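Local coordinates for protein adenylate kinase (Cryptosporidium parvum Iowa II, PDB 3BE4) that probably catalyses reversible phosphoryl transfer between ATP and AMP, and here binds the two-substrate mimic bis(adenosine)-5'-pentaphosphate, at residues A[20-25]-A[87-92]; A[32-37]-A[80-85]. All blocks are in the same frame, centred on the assembly; numbering follows the deposited sequence. Where two conformers were deposited one is given.

Contact 1 of 2, residues A[20-25]-A[87-92]. With AP5 (bis(adenosine)-5'-pentaphosphate), chain C.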
loop_
_atom_site.group_PDB
_atom_site.type_symbol
_atom_site.label_atom_id
_atom_site.label_comp_id
_atom_site.label_asym_id
_atom_site.label_seq_id
_atom_site.Cartn_x
_atom_site.Cartn_y
_atom_site.Cartn_z
ATOM N N THR A 20 -1.143 -5.892 -4.352
ATOM C CA THR A 20 -1.496 -6.766 -5.513
ATOM C C THR A 20 -2.087 -5.885 -6.614
ATOM O O THR A 20 -1.694 -6.099 -7.832
ATOM C CB THR A 20 -2.524 -7.835 -4.989
ATOM O OG1 THR A 20 -1.794 -8.687 -4.101
ATOM C CG2 THR A 20 -3.016 -8.705 -6.178
ATOM N N GLN A 21 -3.019 -5.028 -6.284
ATOM C CA GLN A 21 -3.675 -4.170 -7.343
ATOM C C GLN A 21 -2.654 -3.191 -7.898
ATOM O O GLN A 21 -2.775 -2.782 -9.049
ATOM C CB GLN A 21 -4.871 -3.494 -6.730
ATOM C CG GLN A 21 -5.945 -4.547 -6.386
ATOM C CD GLN A 21 -6.382 -5.431 -7.609
ATOM O OE1 GLN A 21 -6.495 -4.845 -8.720
ATOM N NE2 GLN A 21 -6.793 -6.671 -7.391
ATOM N N CYS A 22 -1.666 -2.766 -7.118
ATOM C CA CYS A 22 -0.677 -1.784 -7.639
ATOM C C CYS A 22 0.159 -2.368 -8.788
ATOM O O CYS A 22 0.720 -1.640 -9.557
ATOM C CB CYS A 22 0.193 -1.176 -6.569
ATOM S SG CYS A 22 -0.745 -0.095 -5.525
ATOM N N GLU A 23 0.279 -3.684 -8.826
ATOM C CA GLU A 23 0.978 -4.280 -9.953
ATOM C C GLU A 23 0.284 -3.938 -11.244
ATOM O O GLU A 23 0.975 -3.601 -12.238
ATOM C CB GLU A 23 1.093 -5.821 -9.792
ATOM C CG GLU A 23 1.681 -6.454 -11.090
ATOM C CD GLU A 23 3.158 -6.792 -10.828
ATOM O OE1 GLU A 23 3.858 -6.001 -10.091
ATOM O OE2 GLU A 23 3.580 -7.893 -11.292
ATOM N N PHE A 24 -1.037 -4.083 -11.353
ATOM C CA PHE A 24 -1.678 -3.738 -12.670
ATOM C C PHE A 24 -1.674 -2.246 -12.772
ATOM O O PHE A 24 -1.565 -1.735 -13.856
ATOM C CB PHE A 24 -3.096 -4.321 -13.013
ATOM C CG PHE A 24 -4.272 -3.392 -12.740
ATOM C CD1 PHE A 24 -4.802 -3.369 -11.442
ATOM C CD2 PHE A 24 -4.886 -2.653 -13.703
ATOM C CE1 PHE A 24 -5.906 -2.550 -11.056
ATOM C CE2 PHE A 24 -5.988 -1.835 -13.386
ATOM C CZ PHE A 24 -6.517 -1.763 -12.009
ATOM N N ILE A 25 -1.944 -1.510 -11.680
ATOM C CA ILE A 25 -2.041 -0.042 -11.845
ATOM C C ILE A 25 -0.728 0.563 -12.356
ATOM O O ILE A 25 -0.726 1.452 -13.228
ATOM C CB ILE A 25 -2.425 0.579 -10.468
ATOM C CG1 ILE A 25 -3.871 0.206 -10.071
ATOM C CG2 ILE A 25 -2.266 2.119 -10.509
ATOM C CD1 ILE A 25 -4.213 0.646 -8.583
ATOM N N VAL A 87 0.546 6.097 -7.343
ATOM C CA VAL A 87 -0.424 5.422 -6.486
ATOM C C VAL A 87 0.235 5.156 -5.114
ATOM O O VAL A 87 1.284 4.536 -5.031
ATOM C CB VAL A 87 -0.981 4.105 -7.115
ATOM C CG1 VAL A 87 0.119 3.117 -7.611
ATOM C CG2 VAL A 87 -1.940 3.456 -6.123
ATOM N N LEU A 88 -0.351 5.804 -4.120
ATOM C CA LEU A 88 0.131 5.695 -2.671
ATOM C C LEU A 88 -0.628 4.563 -2.014
ATOM O O LEU A 88 -1.804 4.408 -2.188
ATOM C CB LEU A 88 -0.153 7.020 -1.938
ATOM C CG LEU A 88 0.443 8.222 -2.584
ATOM C CD1 LEU A 88 0.122 9.511 -1.750
ATOM C CD2 LEU A 88 1.824 8.150 -2.933
ATOM N N ASP A 89 0.151 3.679 -1.290
ATOM C CA ASP A 89 -0.403 2.404 -0.869
ATOM C C ASP A 89 0.138 2.306 0.612
ATOM O O ASP A 89 1.315 2.141 0.928
ATOM C CB ASP A 89 0.321 1.369 -1.802
ATOM C CG ASP A 89 0.313 -0.056 -1.255
ATOM O OD1 ASP A 89 -0.265 -0.329 -0.122
ATOM O OD2 ASP A 89 0.925 -0.915 -1.998
ATOM N N GLY A 90 -0.885 2.420 1.462
ATOM C CA GLY A 90 -0.470 2.385 2.907
ATOM C C GLY A 90 -0.048 3.743 3.409
ATOM O O GLY A 90 0.671 3.809 4.393
ATOM N N PHE A 91 -0.213 4.766 2.593
ATOM C CA PHE A 91 0.126 6.167 3.015
ATOM C C PHE A 91 -0.851 6.990 2.253
ATOM O O PHE A 91 -1.029 6.776 1.055
ATOM C CB PHE A 91 1.578 6.549 2.572
ATOM C CG PHE A 91 1.887 7.969 2.842
ATOM C CD1 PHE A 91 2.513 8.353 4.042
ATOM C CD2 PHE A 91 1.451 8.933 1.963
ATOM C CE1 PHE A 91 2.713 9.753 4.298
ATOM C CE2 PHE A 91 1.700 10.313 2.235
ATOM C CZ PHE A 91 2.274 10.706 3.402
ATOM N N PRO A 92 -1.383 7.995 2.862
ATOM C CA PRO A 92 -1.303 8.232 4.348
ATOM C C PRO A 92 -2.010 7.200 5.187
ATOM O O PRO A 92 -2.947 6.607 4.705
ATOM C CB PRO A 92 -2.117 9.594 4.523
ATOM C CG PRO A 92 -2.948 9.642 3.349
ATOM C CD PRO A 92 -2.207 8.992 2.175
HETATM P PA AP5 C . 2.873 -2.535 4.645
HETATM O O1A AP5 C . 3.993 -3.294 3.914
HETATM O O2A AP5 C . 2.063 -1.571 3.913
HETATM O O3A AP5 C . 1.921 -3.597 5.372
HETATM P PB AP5 C . 0.384 -3.525 5.766
HETATM O O1B AP5 C . -0.041 -2.155 5.984
HETATM O O2B AP5 C . 0.166 -4.597 6.841
HETATM O O3B AP5 C . -0.285 -4.057 4.318
HETATM P PG AP5 C . 0.130 -5.270 3.420
HETATM O O1G AP5 C . 0.237 -6.472 4.294
HETATM O O2G AP5 C . 1.287 -4.831 2.619
HETATM O O3G AP5 C . -1.215 -5.324 2.592
HETATM P PD AP5 C . -1.608 -5.082 1.027
HETATM O O1D AP5 C . -0.410 -4.607 0.324
HETATM O O2D AP5 C . -2.857 -4.302 1.058
HETATM O O3D AP5 C . -2.036 -6.554 0.571
HETATM P PE AP5 C . -1.279 -7.527 -0.440
HETATM O O1E AP5 C . 0.054 -7.749 0.042
HETATM O O2E AP5 C . -1.452 -7.075 -1.876
HETATM O O5F AP5 C . 3.424 -1.729 5.911
HETATM C C5F AP5 C . 4.381 -2.485 6.670
HETATM C C4F AP5 C . 4.410 -1.730 8.063
HETATM O O4F AP5 C . 5.252 -0.615 7.897
HETATM C C3F AP5 C . 3.145 -1.205 8.628
HETATM O O3F AP5 C . 2.424 -2.197 9.326
HETATM C C2F AP5 C . 3.771 -0.164 9.579
HETATM O O2F AP5 C . 4.486 -0.825 10.693
HETATM C C1F AP5 C . 4.825 0.499 8.711
HETATM N N9A AP5 C . 4.244 1.549 7.918
HETATM C C8A AP5 C . 4.082 1.465 6.508
HETATM N N7A AP5 C . 3.540 2.580 6.047
HETATM C C5A AP5 C . 3.381 3.446 7.148
HETATM C C6A AP5 C . 2.924 4.747 7.231
HETATM N N6A AP5 C . 2.341 5.489 6.282
HETATM N N1A AP5 C . 2.927 5.273 8.546
HETATM C C2A AP5 C . 3.451 4.564 9.523
HETATM N N3A AP5 C . 3.918 3.297 9.487
HETATM C C4A AP5 C . 3.945 2.745 8.188
HETATM O O5J AP5 C . -2.195 -8.797 -0.328
HETATM C C5J AP5 C . -2.160 -9.646 0.922
HETATM C C4J AP5 C . -2.420 -11.085 0.426
HETATM O O4J AP5 C . -3.708 -11.291 -0.184
HETATM C C3J AP5 C . -1.311 -11.583 -0.504
HETATM O O3J AP5 C . -1.048 -12.942 -0.227
HETATM C C2J AP5 C . -2.078 -11.493 -1.785
HETATM O O2J AP5 C . -1.601 -12.438 -2.733
HETATM C C1J AP5 C . -3.472 -11.893 -1.569
HETATM N N9B AP5 C . -4.526 -11.311 -2.341
HETATM C C8B AP5 C . -4.548 -10.037 -2.906
HETATM N N7B AP5 C . -5.748 -9.861 -3.489
HETATM C C5B AP5 C . -6.490 -11.004 -3.314
HETATM C C6B AP5 C . -7.861 -11.336 -3.551
HETATM N N6B AP5 C . -8.653 -10.466 -4.179
HETATM N N1B AP5 C . -8.292 -12.575 -3.186
HETATM C C2B AP5 C . -7.448 -13.428 -2.459
HETATM N N3B AP5 C . -6.157 -13.130 -2.120
HETATM C C4B AP5 C . -5.696 -11.871 -2.461
#
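The sulfur of Cys22 meets strand 86-89 at two chemically different places, lying against both methyl groups of Val87 while standing 4.0 Å from the carboxylate oxygen OD2 of Asp89. Its SG is anti to the carbonyl carbon (chi1 -69°), which carries it off the helix toward the strand and to 3.8 Å from Val87 CG2. One turn further on, Ile25 repeats the apolar theme: its short branch, CG2, crosses at a slant onto Val87 CG1, 3.9 Å away. Val87 thus divides its fork, CG2 facing the cysteine and CG1 serving cysteine and isoleucine alike. The helix runs nearly antiparallel to the strand, at 169°, and their axes come within 10.0 Å; Leu10 and His33 of the neighbouring strands pack on the same Cys22 and Val87 side chains. The polar end of Asp89 is engaged otherwise: OD2 is hydrogen-bonded to His33 NE2 on the adjoining strand, and the carboxylate lies about 4 Å from a magnesium ion. Each segment also grips the inhibitor. Thr20 uses both its backbone N and OG1 to hold the phosphate oxygen O2E, each at 2.8 Å. At the other end of the ligand, Gly90 O accepts a hydrogen bond from adenine N6A at 3.0 Å, and the edge of the Phe91 ring borders the same amino group. A cis peptide bond precedes Pro92. Helix and strand are part of the nucleotide-binding core of a P-loop kinase, with the helix that follows the phosphate-binding loop packed on a strand whose last residue, Asp89, opens the Asp-Gly-Phe-Pro-Arg sequence familiar in adenylate kinases.

Contact 2 of 2, residues A[32-37]-A[80-85]. With AP5 (bis(adenosine)-5'-pentaphosphate), chain C.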
loop_
_atom_site.group_PDB
_atom_site.type_symbol
_atom_site.label_atom_id
_atom_site.label_comp_id
_atom_site.label_asym_id
_atom_site.label_seq_id
_atom_site.Cartn_x
_atom_site.Cartn_y
_atom_site.Cartn_z
ATOM N N ALA A 32 3.816 5.868 -10.522
ATOM C CA ALA A 32 4.875 5.430 -9.579
ATOM C C ALA A 32 4.145 4.766 -8.383
ATOM O O ALA A 32 3.149 5.357 -7.984
ATOM C CB ALA A 32 5.540 6.668 -9.028
ATOM N N HIS A 33 4.565 3.588 -7.943
ATOM C CA HIS A 33 3.872 2.988 -6.836
ATOM C C HIS A 33 4.701 3.348 -5.570
ATOM O O HIS A 33 5.888 2.937 -5.461
ATOM C CB HIS A 33 3.934 1.517 -7.069
ATOM C CG HIS A 33 3.421 0.743 -5.911
ATOM N ND1 HIS A 33 3.870 -0.524 -5.656
ATOM C CD2 HIS A 33 2.478 1.037 -4.964
ATOM C CE1 HIS A 33 3.269 -1.000 -4.559
ATOM N NE2 HIS A 33 2.379 -0.087 -4.159
ATOM N N LEU A 34 4.083 4.033 -4.601
ATOM C CA LEU A 34 4.755 4.307 -3.370
ATOM C C LEU A 34 4.119 3.589 -2.173
ATOM O O LEU A 34 3.063 4.037 -1.760
ATOM C CB LEU A 34 4.718 5.811 -3.095
ATOM C CG LEU A 34 5.670 6.809 -3.862
ATOM C CD1 LEU A 34 5.263 6.995 -5.197
ATOM C CD2 LEU A 34 5.620 8.231 -3.236
ATOM N N SER A 35 4.669 2.427 -1.803
ATOM C CA SER A 35 4.237 1.701 -0.654
ATOM C C SER A 35 5.202 2.131 0.422
ATOM O O SER A 35 6.369 1.714 0.309
ATOM C CB SER A 35 4.296 0.212 -0.935
ATOM O OG SER A 35 4.315 -0.564 0.255
ATOM N N THR A 36 4.746 2.871 1.503
ATOM C CA THR A 36 5.686 3.212 2.466
ATOM C C THR A 36 6.143 1.948 3.295
ATOM O O THR A 36 7.308 1.966 3.786
ATOM C CB THR A 36 5.045 4.192 3.453
ATOM O OG1 THR A 36 3.699 3.857 3.574
ATOM C CG2 THR A 36 5.107 5.624 2.854
ATOM N N GLY A 37 5.381 0.883 3.286
ATOM C CA GLY A 37 5.870 -0.376 3.965
ATOM C C GLY A 37 7.021 -0.967 3.108
ATOM O O GLY A 37 8.068 -1.309 3.686
ATOM N N GLY A 80 11.222 14.117 -8.335
ATOM C CA GLY A 80 10.428 14.066 -9.649
ATOM C C GLY A 80 9.806 12.734 -9.935
ATOM O O GLY A 80 9.300 12.518 -11.058
ATOM N N VAL A 81 9.872 11.785 -8.994
ATOM C CA VAL A 81 9.349 10.393 -9.197
ATOM C C VAL A 81 7.837 10.392 -9.495
ATOM O O VAL A 81 7.349 9.434 -10.136
ATOM C CB VAL A 81 9.712 9.531 -7.932
ATOM C CG1 VAL A 81 9.028 8.144 -7.956
ATOM C CG2 VAL A 81 11.226 9.378 -7.830
ATOM N N CYS A 82 7.136 11.464 -9.115
ATOM C CA CYS A 82 5.661 11.383 -9.082
ATOM C C CYS A 82 5.006 12.228 -10.134
ATOM O O CYS A 82 3.790 12.356 -10.237
ATOM C CB CYS A 82 5.103 11.907 -7.758
ATOM S SG CYS A 82 5.701 10.781 -6.460
ATOM N N VAL A 83 5.813 12.957 -10.939
ATOM C CA VAL A 83 5.259 13.889 -11.943
ATOM C C VAL A 83 4.368 13.239 -12.990
ATOM O O VAL A 83 3.396 13.878 -13.496
ATOM C CB VAL A 83 6.362 14.812 -12.579
ATOM C CG1 VAL A 83 7.337 15.371 -11.475
ATOM C CG2 VAL A 83 7.070 14.123 -13.862
ATOM N N ASN A 84 4.653 11.983 -13.274
ATOM C CA ASN A 84 3.829 11.213 -14.198
ATOM C C ASN A 84 2.644 10.448 -13.537
ATOM O O ASN A 84 2.013 9.631 -14.134
ATOM C CB ASN A 84 4.674 10.309 -15.080
ATOM C CG ASN A 84 5.339 11.070 -16.251
ATOM O OD1 ASN A 84 4.920 12.149 -16.623
ATOM N ND2 ASN A 84 6.351 10.462 -16.802
ATOM N N GLY A 85 2.349 10.779 -12.286
ATOM C CA GLY A 85 1.231 10.136 -11.613
ATOM C C GLY A 85 1.809 9.181 -10.536
ATOM O O GLY A 85 2.962 8.799 -10.538
HETATM P PA AP5 C . 2.873 -2.535 4.645
HETATM O O1A AP5 C . 3.993 -3.294 3.914
HETATM O O2A AP5 C . 2.063 -1.571 3.913
HETATM O O3A AP5 C . 1.921 -3.597 5.372
HETATM P PB AP5 C . 0.384 -3.525 5.766
HETATM O O1B AP5 C . -0.041 -2.155 5.984
HETATM O O2B AP5 C . 0.166 -4.597 6.841
HETATM O O3B AP5 C . -0.285 -4.057 4.318
HETATM P PG AP5 C . 0.130 -5.270 3.420
HETATM O O1G AP5 C . 0.237 -6.472 4.294
HETATM O O2G AP5 C . 1.287 -4.831 2.619
HETATM O O3G AP5 C . -1.215 -5.324 2.592
HETATM P PD AP5 C . -1.608 -5.082 1.027
HETATM O O1D AP5 C . -0.410 -4.607 0.324
HETATM O O2D AP5 C . -2.857 -4.302 1.058
HETATM O O3D AP5 C . -2.036 -6.554 0.571
HETATM P PE AP5 C . -1.279 -7.527 -0.440
HETATM O O1E AP5 C . 0.054 -7.749 0.042
HETATM O O2E AP5 C . -1.452 -7.075 -1.876
HETATM O O5F AP5 C . 3.424 -1.729 5.911
HETATM C C5F AP5 C . 4.381 -2.485 6.670
HETATM C C4F AP5 C . 4.410 -1.730 8.063
HETATM O O4F AP5 C . 5.252 -0.615 7.897
HETATM C C3F AP5 C . 3.145 -1.205 8.628
HETATM O O3F AP5 C . 2.424 -2.197 9.326
HETATM C C2F AP5 C . 3.771 -0.164 9.579
HETATM O O2F AP5 C . 4.486 -0.825 10.693
HETATM C C1F AP5 C . 4.825 0.499 8.711
HETATM N N9A AP5 C . 4.244 1.549 7.918
HETATM C C8A AP5 C . 4.082 1.465 6.508
HETATM N N7A AP5 C . 3.540 2.580 6.047
HETATM C C5A AP5 C . 3.381 3.446 7.148
HETATM C C6A AP5 C . 2.924 4.747 7.231
HETATM N N6A AP5 C . 2.341 5.489 6.282
HETATM N N1A AP5 C . 2.927 5.273 8.546
HETATM C C2A AP5 C . 3.451 4.564 9.523
HETATM N N3A AP5 C . 3.918 3.297 9.487
HETATM C C4A AP5 C . 3.945 2.745 8.188
HETATM O O5J AP5 C . -2.195 -8.797 -0.328
HETATM C C5J AP5 C . -2.160 -9.646 0.922
HETATM C C4J AP5 C . -2.420 -11.085 0.426
HETATM O O4J AP5 C . -3.708 -11.291 -0.184
HETATM C C3J AP5 C . -1.311 -11.583 -0.504
HETATM O O3J AP5 C . -1.048 -12.942 -0.227
HETATM C C2J AP5 C . -2.078 -11.493 -1.785
HETATM O O2J AP5 C . -1.601 -12.438 -2.733
HETATM C C1J AP5 C . -3.472 -11.893 -1.569
HETATM N N9B AP5 C . -4.526 -11.311 -2.341
HETATM C C8B AP5 C . -4.548 -10.037 -2.906
HETATM N N7B AP5 C . -5.748 -9.861 -3.489
HETATM C C5B AP5 C . -6.490 -11.004 -3.314
HETATM C C6B AP5 C . -7.861 -11.336 -3.551
HETATM N N6B AP5 C . -8.653 -10.466 -4.179
HETATM N N1B AP5 C . -8.292 -12.575 -3.186
HETATM C C2B AP5 C . -7.448 -13.428 -2.459
HETATM N N3B AP5 C . -6.157 -13.130 -2.120
HETATM C C4B AP5 C . -5.696 -11.871 -2.461
#
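Torsions that set the first side-chain bond anti to the carbonyl carbon, chi1 -77° in Leu34 and -65° in Cys82, bring these two groups to each other. The leucine fork presents both its methyls to the sulfur: CD1 lies 4.0 Å from Cys82 SG, and CD2 is almost as close. Beside this pair the backbone does much of the work. Ala32 N donates to Gly85 O over 3.1 Å with an almost straight N-H...O angle of 177°, although the donor sits well above the plane of the carbonyl group. The methyl of Ala32 is tucked under the loop, where CB touches Val81 O at 3.5 Å and Val81 CG1 at 3.9 Å.

The loop owes its shape to its own turns. Gly80 ends the preceding helix in a Schellman motif, and two type I turns follow, from Gly80 to Val83 and from Cys82 to Gly85, the second closed by a bond from Gly85 N to Cys82 O. Phe77 of helix 66-78 packs on Cys82, continuing the apolar layer. At its far end the first segment turns from sheet to ligand: the Ser35 side chain caps helix 36-45 at Asp38 N, and Thr36 OG1 donates to adenine N7A at 2.8 Å, which helps to orient the base. Gly37 brings its CA to 3.4 Å from the ligand oxygen O5F. Overall this is the return of a beta-alpha-beta crossover, in which the chain leaves strand 32-35 through helices and comes back to begin the parallel neighbour, strand 86-89, beside an edge strand that leads to the adenine site that, as in other adenylate kinases, probably takes AMP.

In the fold
Contact 1 lies near the centre of the chain, and all its touching residues are buried; contact 2 sits further out, where a turn with some exposed residues closes over an edge strand. Both use the same parallel sheet, since strands 32-35 and 86-89 are neighbours in it, and contact 2 is nested within the chain loop that contact 1 closes. Their chemistry follows their place: helix against strand is joined by side chains alone, whereas strand against turn adds a main-chain bond continuing the sheet pairing. The two also abut directly, Val87 N approaching Ala32 O at 2.8 Å, and they share the ligand, with 87-92 and 32-37 reaching one adenine while 20-25 holds the distant phosphate.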